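Local coordinates for UPF0201 protein MJ1564 (Methanocaldococcus jannaschii DSM 2661, PDB 2PZZ) that is of unknown function but resembles RNA-binding proteins in structure, although a role in binding RNA is considered unlikely, at residues 83-88 and 95-100; 56-61 and 121-126; 3-8 and 45-50; 9-14 and 39-44; 73-78 and 115-120. One frame throughout, in Å; residues are numbered along the deposited sequence.

Contact 1. Residues 83-88 and 95-100; sequences YLNKQA and NFDIDT
Where strand 79-84 runs out, Leu84 lies beside Phe96 with CA atoms 4.7 Å apart, and one residue on the N-H of Asn85 meets Asn95 O at 2.6 Å, almost along the C=O axis. Water 1 spans the same spot, donating to Asn85 O and accepting from Asn95 N. The Asn85 side chain does most of the polar work. With CG anti to the backbone N (chi1 -176°), Asn85 OD1 turns back over the next turn of chain and takes two N-H groups: Gln87 N at 2.6 Å, close to the C=O axis, and Ala88 N at 3.0 Å, from above the amide plane. This is an N-cap, and it starts helix 86-90. On the other branch, Asn85 ND2 reaches the Asp97 carboxylate through weak bonds, that to Asp97 OD2 being 3.3 Å long. The remaining N-H of the first turn, Lys86 N, goes to Asp99 OD1 at 2.8 Å, from above the carboxylate plane. Asp99 CG occupies the crowded position between N and C (chi1 60°), while OD2 accepts from His101 N; two N-H donors, one at the helix start, would probably favour the charged carboxylate. Lys86 NZ points elsewhere, to His101 O, Lys9 O and Glu14. Tyr83 CB rests on Ile98 CG1 at 3.6 Å, and Leu84 CD2 lies 3.7 Å from Phe96 CE1, the side chains running alongside.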
# COMPACT_ATOMS: atom_id res chain seq x y z
N TYR A 83 0.44 10.60 -8.97
CA TYR A 83 0.90 9.60 -8.03
C TYR A 83 1.67 8.52 -8.77
O TYR A 83 1.49 8.35 -9.97
CB TYR A 83 -0.28 8.96 -7.31
CG TYR A 83 -0.92 9.85 -6.28
CD1 TYR A 83 -1.81 10.86 -6.65
CD2 TYR A 83 -0.62 9.70 -4.93
CE1 TYR A 83 -2.39 11.70 -5.69
CE2 TYR A 83 -1.19 10.53 -3.96
CZ TYR A 83 -2.07 11.52 -4.35
OH TYR A 83 -2.63 12.32 -3.39
N LEU A 84 2.54 7.82 -8.06
CA LEU A 84 3.31 6.73 -8.65
C LEU A 84 3.04 5.51 -7.79
O LEU A 84 2.94 5.60 -6.56
CB LEU A 84 4.81 7.03 -8.65
CG LEU A 84 5.28 8.14 -9.59
CD1 LEU A 84 6.79 8.30 -9.48
CD2 LEU A 84 4.87 7.81 -11.01
N ASN A 85 2.93 4.36 -8.45
CA ASN A 85 2.69 3.13 -7.72
C ASN A 85 3.95 2.85 -6.91
O ASN A 85 5.06 2.84 -7.45
CB ASN A 85 2.43 1.98 -8.68
CG ASN A 85 2.08 0.71 -7.96
OD1 ASN A 85 2.81 0.26 -7.06
ND2 ASN A 85 0.95 0.12 -8.33
N LYS A 86 3.78 2.63 -5.62
CA LYS A 86 4.89 2.39 -4.72
C LYS A 86 5.56 1.04 -4.94
O LYS A 86 6.78 0.90 -4.77
CB LYS A 86 4.38 2.52 -3.27
CG LYS A 86 5.41 2.88 -2.25
CD LYS A 86 4.83 3.75 -1.12
CE LYS A 86 3.60 3.12 -0.49
NZ LYS A 86 3.32 3.67 0.88
N GLN A 87 4.77 0.04 -5.34
CA GLN A 87 5.28 -1.31 -5.55
C GLN A 87 6.02 -1.41 -6.88
O GLN A 87 7.07 -2.06 -6.98
CB GLN A 87 4.12 -2.32 -5.50
CG GLN A 87 3.19 -2.08 -4.30
CD GLN A 87 3.95 -1.99 -2.98
OE1 GLN A 87 3.54 -1.29 -2.05
NE2 GLN A 87 5.07 -2.70 -2.90
N ALA A 88 5.50 -0.74 -7.90
CA ALA A 88 6.16 -0.73 -9.19
C ALA A 88 7.48 0.03 -9.03
O ALA A 88 8.52 -0.36 -9.56
CB ALA A 88 5.28 -0.04 -10.22
N ASN A 95 4.72 3.52 -12.73
CA ASN A 95 3.31 3.19 -12.92
C ASN A 95 2.46 4.25 -12.20
O ASN A 95 2.69 4.56 -11.03
CB ASN A 95 3.04 1.80 -12.38
CG ASN A 95 2.00 1.06 -13.17
OD1 ASN A 95 0.89 0.84 -12.70
ND2 ASN A 95 2.34 0.68 -14.40
N PHE A 96 1.47 4.79 -12.90
CA PHE A 96 0.62 5.86 -12.37
C PHE A 96 -0.61 5.53 -11.50
O PHE A 96 -1.32 6.43 -11.06
CB PHE A 96 0.20 6.76 -13.53
CG PHE A 96 1.36 7.42 -14.21
CD1 PHE A 96 2.12 8.38 -13.53
CD2 PHE A 96 1.73 7.06 -15.50
CE1 PHE A 96 3.23 8.98 -14.14
CE2 PHE A 96 2.83 7.65 -16.11
CZ PHE A 96 3.58 8.61 -15.42
N ASP A 97 -0.86 4.25 -11.24
CA ASP A 97 -1.99 3.87 -10.40
C ASP A 97 -1.56 3.85 -8.93
O ASP A 97 -0.48 3.35 -8.62
CB ASP A 97 -2.50 2.49 -10.81
CG ASP A 97 -1.43 1.43 -10.66
OD1 ASP A 97 -0.28 1.71 -11.06
OD2 ASP A 97 -1.74 0.33 -10.15
N ILE A 98 -2.37 4.39 -8.04
CA ILE A 98 -2.02 4.39 -6.62
C ILE A 98 -2.14 2.95 -6.11
O ILE A 98 -3.18 2.32 -6.27
CB ILE A 98 -2.98 5.28 -5.76
CG1 ILE A 98 -2.87 6.75 -6.16
CG2 ILE A 98 -2.63 5.13 -4.29
CD1 ILE A 98 -3.72 7.13 -7.35
N ASP A 99 -1.07 2.44 -5.51
CA ASP A 99 -1.10 1.08 -4.97
C ASP A 99 -1.91 1.06 -3.68
O ASP A 99 -2.30 2.11 -3.16
CB ASP A 99 0.32 0.57 -4.70
CG ASP A 99 1.06 1.42 -3.70
OD1 ASP A 99 1.44 2.56 -4.05
OD2 ASP A 99 1.27 0.95 -2.56
N THR A 100 -2.16 -0.15 -3.17
CA THR A 100 -2.92 -0.32 -1.94
C THR A 100 -2.32 0.46 -0.77
O THR A 100 -3.01 0.80 0.20
CB THR A 100 -2.97 -1.82 -1.52
OG1 THR A 100 -3.56 -2.59 -2.58
CG2 THR A 100 -3.78 -2.00 -0.26
O HOH W 1 5.74 3.56 -10.01

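Contact 2. Residues 56-61 and 121-126; sequences ELLRSQ and KDIAPR
Arg59 is the long arm by which helix 52-60 reaches the end of helix 116-123. From CB the side chain sets out with CG beside the backbone N (chi1 -70°), then runs extended through CD to NE, so that contact with 121-126 begins only at the guanidinium. A turn about the CD-NE bond (chi4 68°) presents that flat group edge-on to the backbone. Arg59 CZ comes within 3.5 Å of Ile123 O. Arg59 NH1 makes the best bond across the contact, donating to Ile123 O over 3.0 Å with the oxygen near the guanidinium plane and the nitrogen in the carbonyl plane; its strongest partner is Lys55 O of its own helix, which would help to fix the rotation of the group. Arg59 NH2 adds two weak bonds, to Asp122 O at 3.1 Å and to Ile123 O at 3.3 Å, and lies against Pro125 CD at 3.4 Å. An alanine in place of Arg59 would remove all of these donors and would probably leave the two carbonyls in need of other partners. Beside the arm, Leu58 CD1 packs on Ile123 CG2 at 3.7 Å and, more loosely, on Ala124 CB, extending the apolar layer that Leu58 shares with Leu64 and Ala67. Asp122 forms a salt bridge with Lys55. The whole is a helix-end arrangement: an arginine bonded to backbone carbonyls of the last turn, where Ala124 leaves helical geometry and the positive charge would suit the negative end of the helix dipole.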
# COMPACT_ATOMS: atom_id res chain seq x y z
N GLU A 56 13.98 9.01 -18.34
CA GLU A 56 14.58 7.81 -18.92
C GLU A 56 13.61 6.64 -18.82
O GLU A 56 13.38 5.94 -19.80
CB GLU A 56 15.85 7.42 -18.17
CG GLU A 56 17.05 8.31 -18.39
CD GLU A 56 18.15 8.02 -17.39
OE1 GLU A 56 18.31 6.83 -17.01
OE2 GLU A 56 18.86 8.97 -16.99
N LEU A 57 13.04 6.45 -17.64
CA LEU A 57 12.12 5.34 -17.42
C LEU A 57 10.88 5.41 -18.29
O LEU A 57 10.41 4.38 -18.78
CB LEU A 57 11.75 5.24 -15.94
CG LEU A 57 12.95 5.01 -15.01
CD1 LEU A 57 12.49 5.06 -13.58
CD2 LEU A 57 13.61 3.66 -15.32
N LEU A 58 10.34 6.60 -18.49
CA LEU A 58 9.15 6.73 -19.33
C LEU A 58 9.52 6.28 -20.76
O LEU A 58 8.75 5.60 -21.43
CB LEU A 58 8.62 8.17 -19.35
CG LEU A 58 8.23 8.83 -18.00
CD1 LEU A 58 7.83 10.27 -18.24
CD2 LEU A 58 7.10 8.07 -17.36
N ARG A 59 10.69 6.67 -21.23
CA ARG A 59 11.12 6.28 -22.58
C ARG A 59 11.40 4.78 -22.61
O ARG A 59 10.87 4.06 -23.45
CB ARG A 59 12.34 7.11 -23.00
CG ARG A 59 11.97 8.58 -23.24
CD ARG A 59 13.14 9.53 -23.14
NE ARG A 59 12.70 10.90 -23.43
CZ ARG A 59 11.89 11.61 -22.66
NH1 ARG A 59 11.41 11.10 -21.53
NH2 ARG A 59 11.55 12.84 -23.02
N SER A 60 12.21 4.31 -21.66
CA SER A 60 12.54 2.88 -21.55
C SER A 60 11.32 1.96 -21.52
O SER A 60 11.27 0.95 -22.22
CB SER A 60 13.37 2.62 -20.29
OG SER A 60 14.65 3.19 -20.39
N GLN A 61 10.34 2.30 -20.68
CA GLN A 61 9.14 1.48 -20.56
C GLN A 61 8.19 1.77 -21.70
O GLN A 61 7.15 1.12 -21.85
CB GLN A 61 8.44 1.76 -19.22
CG GLN A 61 9.34 1.66 -18.01
CD GLN A 61 8.58 1.95 -16.72
OE1 GLN A 61 9.17 2.13 -15.66
NE2 GLN A 61 7.26 1.99 -16.82
N LYS A 121 5.94 18.72 -21.97
CA LYS A 121 6.26 18.26 -23.32
C LYS A 121 7.67 17.69 -23.33
O LYS A 121 7.97 16.73 -24.03
CB LYS A 121 6.17 19.43 -24.32
CG LYS A 121 4.74 19.82 -24.68
CD LYS A 121 4.68 21.08 -25.56
CE LYS A 121 3.24 21.40 -25.96
NZ LYS A 121 3.04 22.78 -26.54
N ASP A 122 8.52 18.29 -22.52
CA ASP A 122 9.91 17.88 -22.40
C ASP A 122 10.03 16.53 -21.69
O ASP A 122 10.86 15.70 -22.06
CB ASP A 122 10.66 18.96 -21.62
CG ASP A 122 12.14 18.69 -21.52
OD1 ASP A 122 12.52 17.81 -20.72
OD2 ASP A 122 12.92 19.34 -22.25
N ILE A 123 9.20 16.32 -20.67
CA ILE A 123 9.22 15.08 -19.91
C ILE A 123 8.56 13.93 -20.66
O ILE A 123 9.14 12.85 -20.79
CB ILE A 123 8.53 15.26 -18.54
CG1 ILE A 123 9.33 16.24 -17.68
CG2 ILE A 123 8.42 13.90 -17.82
CD1 ILE A 123 8.71 16.53 -16.31
N ALA A 124 7.34 14.17 -21.13
CA ALA A 124 6.56 13.17 -21.85
C ALA A 124 6.09 13.74 -23.19
O ALA A 124 4.96 14.20 -23.32
CB ALA A 124 5.36 12.72 -21.01
N PRO A 125 6.97 13.70 -24.21
CA PRO A 125 6.69 14.20 -25.56
C PRO A 125 5.71 13.29 -26.30
O PRO A 125 5.73 12.07 -26.11
CB PRO A 125 8.06 14.17 -26.24
CG PRO A 125 9.03 14.16 -25.10
CD PRO A 125 8.38 13.28 -24.10
N ARG A 126 4.88 13.89 -27.15
CA ARG A 126 3.94 13.11 -27.94
C ARG A 126 4.73 12.15 -28.82
O ARG A 126 5.95 12.28 -28.95
CB ARG A 126 3.10 14.03 -28.83
CG ARG A 126 2.18 14.95 -28.05
CD ARG A 126 1.14 15.59 -28.95
NE ARG A 126 0.11 16.28 -28.17
CZ ARG A 126 -0.59 15.72 -27.19
NH1 ARG A 126 -0.40 14.45 -26.86
NH2 ARG A 126 -1.50 16.44 -26.53

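Contact 3. Residues 3-8 and 45-50; sequences EVIIKA and EGKTKS
Strands 3-10 and 42-48 are antiparallel neighbours within the five-stranded sheet; the axes of 3-8 and 45-48 approach to 4.7 Å with their directions 156° apart. Backbone hydrogen bonds come as two reciprocal pairs. Val4 and Thr48 form one: Val4 N donates to Thr48 O at 2.8 Å, nearly along the C=O axis, whereas the return bond from Thr48 N to Val4 O is longer, 3.3 Å, and lies on a lone pair. Ile6 and Gly46 form the other, with both donors in the plane of the carbonyl they meet. The CA atoms of Lys47 and Glu45 add CA-H...O contacts to Val4 O and Ile6 O.

Apolar contacts fall on both faces. Val4 and Thr48 stand side by side, Val4 CB to Thr48 CG2 3.7 Å, on the face where Ile6 packs on Ile23 and Phe27. On the reverse face the CD1 tip of Ile5 touches Lys47 CD at 3.5 Å, the lysine being bent at its last two torsions.

Charged groups meet less directly. The Glu3 carboxylate straddles two lysine chains, OE1 3.2 Å from Lys47 CD and OE2 3.5 Å from Lys49 CD, so it touches methylenes and not the ammonium ends. Lys7 and Glu45 run alongside one another without closing a salt bridge. At the end of the strand, Thr48 OG1, anti to the backbone N, accepts from Ser50 N at 3.0 Å in an ST turn.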
# COMPACT_ATOMS: atom_id res chain seq x y z
N GLU A 3 11.19 22.23 -9.86
CA GLU A 3 11.32 21.67 -8.53
C GLU A 3 10.25 20.60 -8.30
O GLU A 3 9.07 20.82 -8.57
CB GLU A 3 11.22 22.78 -7.48
CG GLU A 3 11.35 22.29 -6.05
CD GLU A 3 12.04 23.30 -5.14
OE1 GLU A 3 11.81 23.23 -3.91
OE2 GLU A 3 12.82 24.14 -5.64
N VAL A 4 10.67 19.44 -7.81
CA VAL A 4 9.77 18.32 -7.56
C VAL A 4 9.56 18.14 -6.07
O VAL A 4 10.53 18.07 -5.31
CB VAL A 4 10.36 17.00 -8.14
CG1 VAL A 4 9.33 15.87 -8.04
CG2 VAL A 4 10.79 17.22 -9.57
N ILE A 5 8.30 18.07 -5.65
CA ILE A 5 8.00 17.86 -4.23
C ILE A 5 7.53 16.40 -4.12
O ILE A 5 6.71 15.97 -4.90
CB ILE A 5 6.85 18.75 -3.73
CG1 ILE A 5 7.07 20.21 -4.15
CG2 ILE A 5 6.74 18.63 -2.21
CD1 ILE A 5 8.41 20.80 -3.74
N ILE A 6 8.04 15.67 -3.13
CA ILE A 6 7.69 14.26 -2.96
C ILE A 6 7.23 13.92 -1.55
O ILE A 6 7.85 14.33 -0.58
CB ILE A 6 8.89 13.36 -3.30
CG1 ILE A 6 9.25 13.53 -4.76
CG2 ILE A 6 8.59 11.91 -2.99
CD1 ILE A 6 8.06 13.35 -5.67
N LYS A 7 6.14 13.16 -1.46
CA LYS A 7 5.60 12.71 -0.18
C LYS A 7 5.15 11.26 -0.34
O LYS A 7 4.55 10.91 -1.35
CB LYS A 7 4.40 13.58 0.22
CG LYS A 7 4.74 15.06 0.33
CD LYS A 7 3.54 15.89 0.76
CE LYS A 7 3.91 17.37 0.86
NZ LYS A 7 2.75 18.25 1.19
N ALA A 8 5.46 10.42 0.63
CA ALA A 8 5.07 9.02 0.57
C ALA A 8 4.84 8.53 1.97
O ALA A 8 5.73 8.61 2.82
CB ALA A 8 6.18 8.19 -0.09
N GLU A 45 9.22 12.91 3.14
CA GLU A 45 8.99 14.12 2.37
C GLU A 45 10.35 14.56 1.84
O GLU A 45 11.37 14.39 2.52
CB GLU A 45 8.43 15.24 3.23
CG GLU A 45 6.98 15.08 3.56
CD GLU A 45 6.53 16.10 4.58
OE1 GLU A 45 6.91 15.96 5.76
OE2 GLU A 45 5.82 17.04 4.19
N GLY A 46 10.38 15.10 0.63
CA GLY A 46 11.66 15.54 0.08
C GLY A 46 11.53 16.25 -1.24
O GLY A 46 10.43 16.37 -1.79
N LYS A 47 12.66 16.70 -1.77
CA LYS A 47 12.64 17.42 -3.03
C LYS A 47 13.86 17.14 -3.88
O LYS A 47 14.89 16.70 -3.39
CB LYS A 47 12.57 18.93 -2.75
CG LYS A 47 11.49 19.34 -1.75
CD LYS A 47 11.29 20.86 -1.75
CE LYS A 47 12.41 21.60 -1.03
NZ LYS A 47 12.23 21.56 0.45
N THR A 48 13.71 17.41 -5.17
CA THR A 48 14.78 17.27 -6.15
C THR A 48 14.45 18.23 -7.27
O THR A 48 13.29 18.60 -7.45
CB THR A 48 14.90 15.85 -6.74
OG1 THR A 48 15.92 15.84 -7.74
CG2 THR A 48 13.57 15.39 -7.38
N LYS A 49 15.47 18.64 -8.02
CA LYS A 49 15.30 19.54 -9.14
C LYS A 49 15.54 18.74 -10.41
O LYS A 49 15.54 19.27 -11.51
CB LYS A 49 16.32 20.68 -9.06
CG LYS A 49 16.31 21.43 -7.75
CD LYS A 49 15.10 22.35 -7.65
CE LYS A 49 15.40 23.76 -8.18
NZ LYS A 49 15.88 23.77 -9.60
N SER A 50 15.75 17.44 -10.25
CA SER A 50 16.01 16.59 -11.40
C SER A 50 14.95 15.54 -11.68
O SER A 50 14.60 14.78 -10.80
CB SER A 50 17.36 15.88 -11.24
OG SER A 50 17.52 14.90 -12.25

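Contact 4. Residues 9-14 and 39-44; sequences KVKPTE and NEFGEW
Pro12 lies on the ring of Phe41, with CD 3.4 Å from the ring centroid and only 8° off the normal, a CH-pi contact over the face. Pro12 CG lies over the same face, 3.5 Å from Phe41 CE1, and touches Asn39 O, while CB and CG rest on Glu40 CB. An alanine in place of Phe41 would remove the aromatic face and would probably loosen the seat of the proline. Next to this pair, strands 3-10 and 42-48 are joined by a hydrogen-bonded antiparallel pair, Val10 and Gly42: Gly42 N meets Val10 O in the carbonyl plane, but Val10 N comes to Gly42 O from well above it, at 2.9 Å. Past the last pair water 2 donates to Val10 O and Glu40 O, continuing the link as the strands part. Val10 CG2 lies beside Trp44 CD1 at 3.6 Å, and the indole is held in turn by NE1 bonding to Lys16 O. Further out, a type I turn from Lys11 to Glu14 sets the course of Pro12; Glu14 OE2 steadies it, taking Lys11 N at 2.7 Å on the anti lone pair. Gln87 of the second subunit packs on Pro12 and Phe41, and Thr13 bonds to Glu14 of that subunit.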
# COMPACT_ATOMS: atom_id res chain seq x y z
N LYS A 9 3.64 8.03 2.24
CA LYS A 9 3.33 7.53 3.57
C LYS A 9 4.02 6.17 3.73
O LYS A 9 4.32 5.50 2.75
CB LYS A 9 1.80 7.34 3.75
CG LYS A 9 1.23 6.08 3.08
CD LYS A 9 -0.23 5.81 3.49
CE LYS A 9 -1.19 6.90 2.98
NZ LYS A 9 -2.64 6.56 3.15
N VAL A 10 4.29 5.81 4.98
CA VAL A 10 4.88 4.54 5.31
C VAL A 10 3.91 3.95 6.32
O VAL A 10 3.79 4.44 7.45
CB VAL A 10 6.26 4.68 6.00
CG1 VAL A 10 6.71 3.30 6.53
CG2 VAL A 10 7.28 5.22 5.03
N LYS A 11 3.19 2.92 5.91
CA LYS A 11 2.23 2.28 6.80
C LYS A 11 2.93 1.41 7.83
O LYS A 11 4.08 0.98 7.63
CB LYS A 11 1.25 1.48 5.97
CG LYS A 11 0.44 2.36 5.01
CD LYS A 11 -0.73 1.58 4.42
CE LYS A 11 -1.68 2.51 3.70
NZ LYS A 11 -2.92 1.80 3.29
N PRO A 12 2.26 1.15 8.97
CA PRO A 12 2.80 0.33 10.06
C PRO A 12 3.52 -0.96 9.63
O PRO A 12 4.55 -1.31 10.20
CB PRO A 12 1.57 0.04 10.92
CG PRO A 12 0.82 1.35 10.82
CD PRO A 12 0.91 1.66 9.32
N THR A 13 2.96 -1.67 8.64
CA THR A 13 3.56 -2.93 8.20
C THR A 13 4.57 -2.75 7.06
O THR A 13 5.11 -3.73 6.54
CB THR A 13 2.48 -3.95 7.74
OG1 THR A 13 1.75 -3.42 6.62
CG2 THR A 13 1.53 -4.27 8.88
N GLU A 14 4.82 -1.50 6.68
CA GLU A 14 5.78 -1.23 5.63
C GLU A 14 7.15 -0.99 6.26
O GLU A 14 7.25 -0.68 7.44
CB GLU A 14 5.37 0.00 4.80
CG GLU A 14 4.55 -0.34 3.57
CD GLU A 14 4.03 0.89 2.86
OE1 GLU A 14 4.30 1.04 1.64
OE2 GLU A 14 3.35 1.70 3.53
N ASN A 39 -0.17 5.95 15.35
CA ASN A 39 -0.39 4.51 15.26
C ASN A 39 0.62 3.80 14.37
O ASN A 39 0.25 2.98 13.53
CB ASN A 39 -1.81 4.23 14.74
CG ASN A 39 -2.89 4.85 15.61
OD1 ASN A 39 -3.75 5.58 15.12
ND2 ASN A 39 -2.85 4.55 16.91
N GLU A 40 1.90 4.13 14.55
CA GLU A 40 3.00 3.54 13.78
C GLU A 40 3.08 3.98 12.32
O GLU A 40 3.87 3.42 11.56
CB GLU A 40 2.94 2.00 13.84
CG GLU A 40 2.95 1.40 15.24
CD GLU A 40 4.19 1.76 16.06
OE1 GLU A 40 5.32 1.57 15.57
OE2 GLU A 40 4.02 2.23 17.20
N PHE A 41 2.26 4.95 11.93
CA PHE A 41 2.32 5.47 10.56
C PHE A 41 3.47 6.49 10.49
O PHE A 41 3.87 7.08 11.50
CB PHE A 41 1.02 6.18 10.16
CG PHE A 41 -0.10 5.25 9.76
CD1 PHE A 41 -0.77 4.49 10.72
CD2 PHE A 41 -0.48 5.14 8.43
CE1 PHE A 41 -1.81 3.63 10.35
CE2 PHE A 41 -1.52 4.28 8.05
CZ PHE A 41 -2.18 3.53 9.01
N GLY A 42 3.98 6.70 9.29
CA GLY A 42 5.05 7.66 9.10
C GLY A 42 4.96 8.23 7.71
O GLY A 42 4.03 7.90 6.98
N GLU A 43 5.91 9.08 7.34
CA GLU A 43 5.89 9.68 6.01
C GLU A 43 7.25 10.24 5.59
O GLU A 43 7.96 10.83 6.41
CB GLU A 43 4.85 10.80 5.98
CG GLU A 43 4.84 11.62 4.71
CD GLU A 43 3.84 12.78 4.78
OE1 GLU A 43 3.96 13.63 5.69
OE2 GLU A 43 2.93 12.84 3.92
N TRP A 44 7.60 10.05 4.32
CA TRP A 44 8.84 10.59 3.78
C TRP A 44 8.45 11.83 2.99
O TRP A 44 7.48 11.81 2.26
CB TRP A 44 9.52 9.62 2.79
CG TRP A 44 10.27 8.49 3.40
CD1 TRP A 44 9.85 7.20 3.52
CD2 TRP A 44 11.59 8.54 3.96
NE1 TRP A 44 10.82 6.44 4.14
CE2 TRP A 44 11.90 7.24 4.41
CE3 TRP A 44 12.54 9.56 4.13
CZ2 TRP A 44 13.13 6.92 5.02
CZ3 TRP A 44 13.77 9.25 4.74
CH2 TRP A 44 14.05 7.93 5.17
O HOH W 2 5.77 3.72 9.54

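Contact 5. Residues 73-78 and 115-120; sequences KGMTEN and DIMKII
The loop between helix 64-73 and strand 79-84 lies across the first turns of helix 116-123, whose start is marked by an N-cap at Asp115. No direct hydrogen bond joins the two segments; side-chain packing does most of the work. Its tight part gathers round Met75, which like Met117 is selenomethionine in this crystal. CG is anti to the backbone N (chi1 178°), and the chain stays extended until chi3 bends the methyl aside, so that SE is carried straight to the helix. There Met75 SE meets Met117 CG at 3.6 Å, Ile120 CD1 at 3.8 Å and Ile116 CG2 at 3.9 Å, the two selenomethionine side chains crossing at about a right angle. Ile116 is the second pillar. Ile116 CG2, in the crowded position between N and C, is pressed against backbone, 3.4 Å from Glu77 O and 3.7 Å from Thr76 O, while Ile116 CG1 lies 3.6 Å from Asn78 C. Both Met75 and Ile116 also touch Thr80 on strand 79-84, and Ile120 carries the apolar layer on to Leu71.

Loose and exposed are the side chains of Thr76, Glu77 and Asn78, which start away from the helix, while their backbone packs against Ile116. Here Ile116 N, in the first helical turn, donates to water 3 at 2.7 Å, and that water donates to Glu77 O at 3.0 Å.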
# COMPACT_ATOMS: atom_id res chain seq x y z
N LYS A 73 -3.53 16.11 -17.07
CA LYS A 73 -4.70 15.99 -16.20
C LYS A 73 -4.48 16.59 -14.81
O LYS A 73 -5.43 17.08 -14.20
CB LYS A 73 -5.08 14.51 -16.07
CG LYS A 73 -6.24 14.22 -15.14
CD LYS A 73 -6.68 12.76 -15.27
CE LYS A 73 -7.00 12.42 -16.73
NZ LYS A 73 -7.42 11.00 -16.94
N GLY A 74 -3.25 16.53 -14.31
CA GLY A 74 -2.96 17.07 -12.99
C GLY A 74 -2.37 18.48 -13.08
O GLY A 74 -1.96 19.06 -12.08
N MSE A 75 -2.36 19.02 -14.28
CA MSE A 75 -1.81 20.35 -14.53
C MSE A 75 -2.62 21.55 -14.05
O MSE A 75 -3.84 21.59 -14.14
CB MSE A 75 -1.55 20.50 -16.03
CG MSE A 75 -1.02 21.87 -16.44
SE MSE A 75 -0.39 21.87 -18.28
CE MSE A 75 -2.08 21.68 -19.20
N THR A 76 -1.90 22.54 -13.53
CA THR A 76 -2.48 23.80 -13.08
C THR A 76 -1.60 24.87 -13.73
O THR A 76 -0.80 24.56 -14.61
CB THR A 76 -2.46 23.95 -11.54
OG1 THR A 76 -1.18 23.56 -11.04
CG2 THR A 76 -3.56 23.10 -10.89
N GLU A 77 -1.74 26.11 -13.29
CA GLU A 77 -0.97 27.17 -13.93
C GLU A 77 0.54 27.01 -13.92
O GLU A 77 1.17 27.05 -14.97
CB GLU A 77 -1.37 28.53 -13.32
CG GLU A 77 -1.00 29.70 -14.21
CD GLU A 77 -1.67 30.99 -13.76
OE1 GLU A 77 -1.44 32.04 -14.41
OE2 GLU A 77 -2.42 30.96 -12.76
N ASN A 78 1.14 26.81 -12.75
CA ASN A 78 2.60 26.68 -12.66
C ASN A 78 3.07 25.32 -12.16
O ASN A 78 4.21 25.17 -11.73
CB ASN A 78 3.14 27.76 -11.73
CG ASN A 78 2.49 29.11 -11.97
OD1 ASN A 78 1.77 29.64 -11.11
ND2 ASN A 78 2.71 29.66 -13.15
N ASP A 115 7.79 27.47 -18.22
CA ASP A 115 6.41 27.29 -18.66
C ASP A 115 6.10 25.83 -18.30
O ASP A 115 6.76 24.92 -18.78
CB ASP A 115 6.30 27.49 -20.17
CG ASP A 115 4.86 27.42 -20.67
OD1 ASP A 115 3.99 26.88 -19.96
OD2 ASP A 115 4.60 27.88 -21.80
N ILE A 116 5.09 25.62 -17.45
CA ILE A 116 4.74 24.27 -17.01
C ILE A 116 4.40 23.31 -18.16
O ILE A 116 4.74 22.13 -18.10
CB ILE A 116 3.57 24.31 -15.98
CG1 ILE A 116 3.71 23.14 -14.99
CG2 ILE A 116 2.21 24.28 -16.69
CD1 ILE A 116 3.45 21.80 -15.58
N MSE A 117 3.78 23.82 -19.22
CA MSE A 117 3.43 22.97 -20.36
C MSE A 117 4.67 22.54 -21.12
O MSE A 117 4.69 21.46 -21.71
CB MSE A 117 2.47 23.69 -21.32
CG MSE A 117 1.08 23.06 -21.39
SE MSE A 117 1.08 21.20 -22.00
CE MSE A 117 0.68 21.50 -23.86
N LYS A 118 5.71 23.38 -21.13
CA LYS A 118 6.94 23.03 -21.82
C LYS A 118 7.67 21.96 -21.02
O LYS A 118 8.35 21.11 -21.59
CB LYS A 118 7.84 24.26 -22.00
CG LYS A 118 7.48 25.10 -23.22
CD LYS A 118 8.50 26.20 -23.47
CE LYS A 118 8.18 26.98 -24.73
NZ LYS A 118 9.26 27.95 -25.09
N ILE A 119 7.53 22.03 -19.70
CA ILE A 119 8.16 21.05 -18.81
C ILE A 119 7.56 19.69 -19.15
O ILE A 119 8.28 18.69 -19.29
CB ILE A 119 7.83 21.35 -17.32
CG1 ILE A 119 8.48 22.68 -16.90
CG2 ILE A 119 8.30 20.20 -16.43
CD1 ILE A 119 9.97 22.62 -16.82
N ILE A 120 6.24 19.67 -19.29
CA ILE A 120 5.52 18.44 -19.59
C ILE A 120 5.83 17.86 -20.96
O ILE A 120 5.97 16.65 -21.10
CB ILE A 120 4.00 18.65 -19.46
CG1 ILE A 120 3.65 18.94 -17.99
CG2 ILE A 120 3.25 17.41 -19.94
CD1 ILE A 120 2.17 19.17 -17.73
O HOH W 3 3.97 27.49 -15.92

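In the fold
Contacts 3 and 4 are two lengths of one ladder between strands 3-10 and 42-48, their centres about 18 Å apart and joined where Ala8 meets Trp44. Both close early in the chain, before the later segments begin. Contacts 5 and 2 lie on successive parts of the last helix, with centres about 15 Å apart; the chain enclosed by contact 2 contains contact 5, and that in turn contains contact 1. Contacts 1, 3 and 4 reach one antiparallel sheet. Contact 1 also touches Leu58 of contact 2 and Glu14 of contact 4. Contacts 1 and 4 meet the second subunit, whereas contacts 2 and 5, with centres about 31 Å from that of contact 4, hold helix 116-123 against parts remote from contact 4's side of that interface.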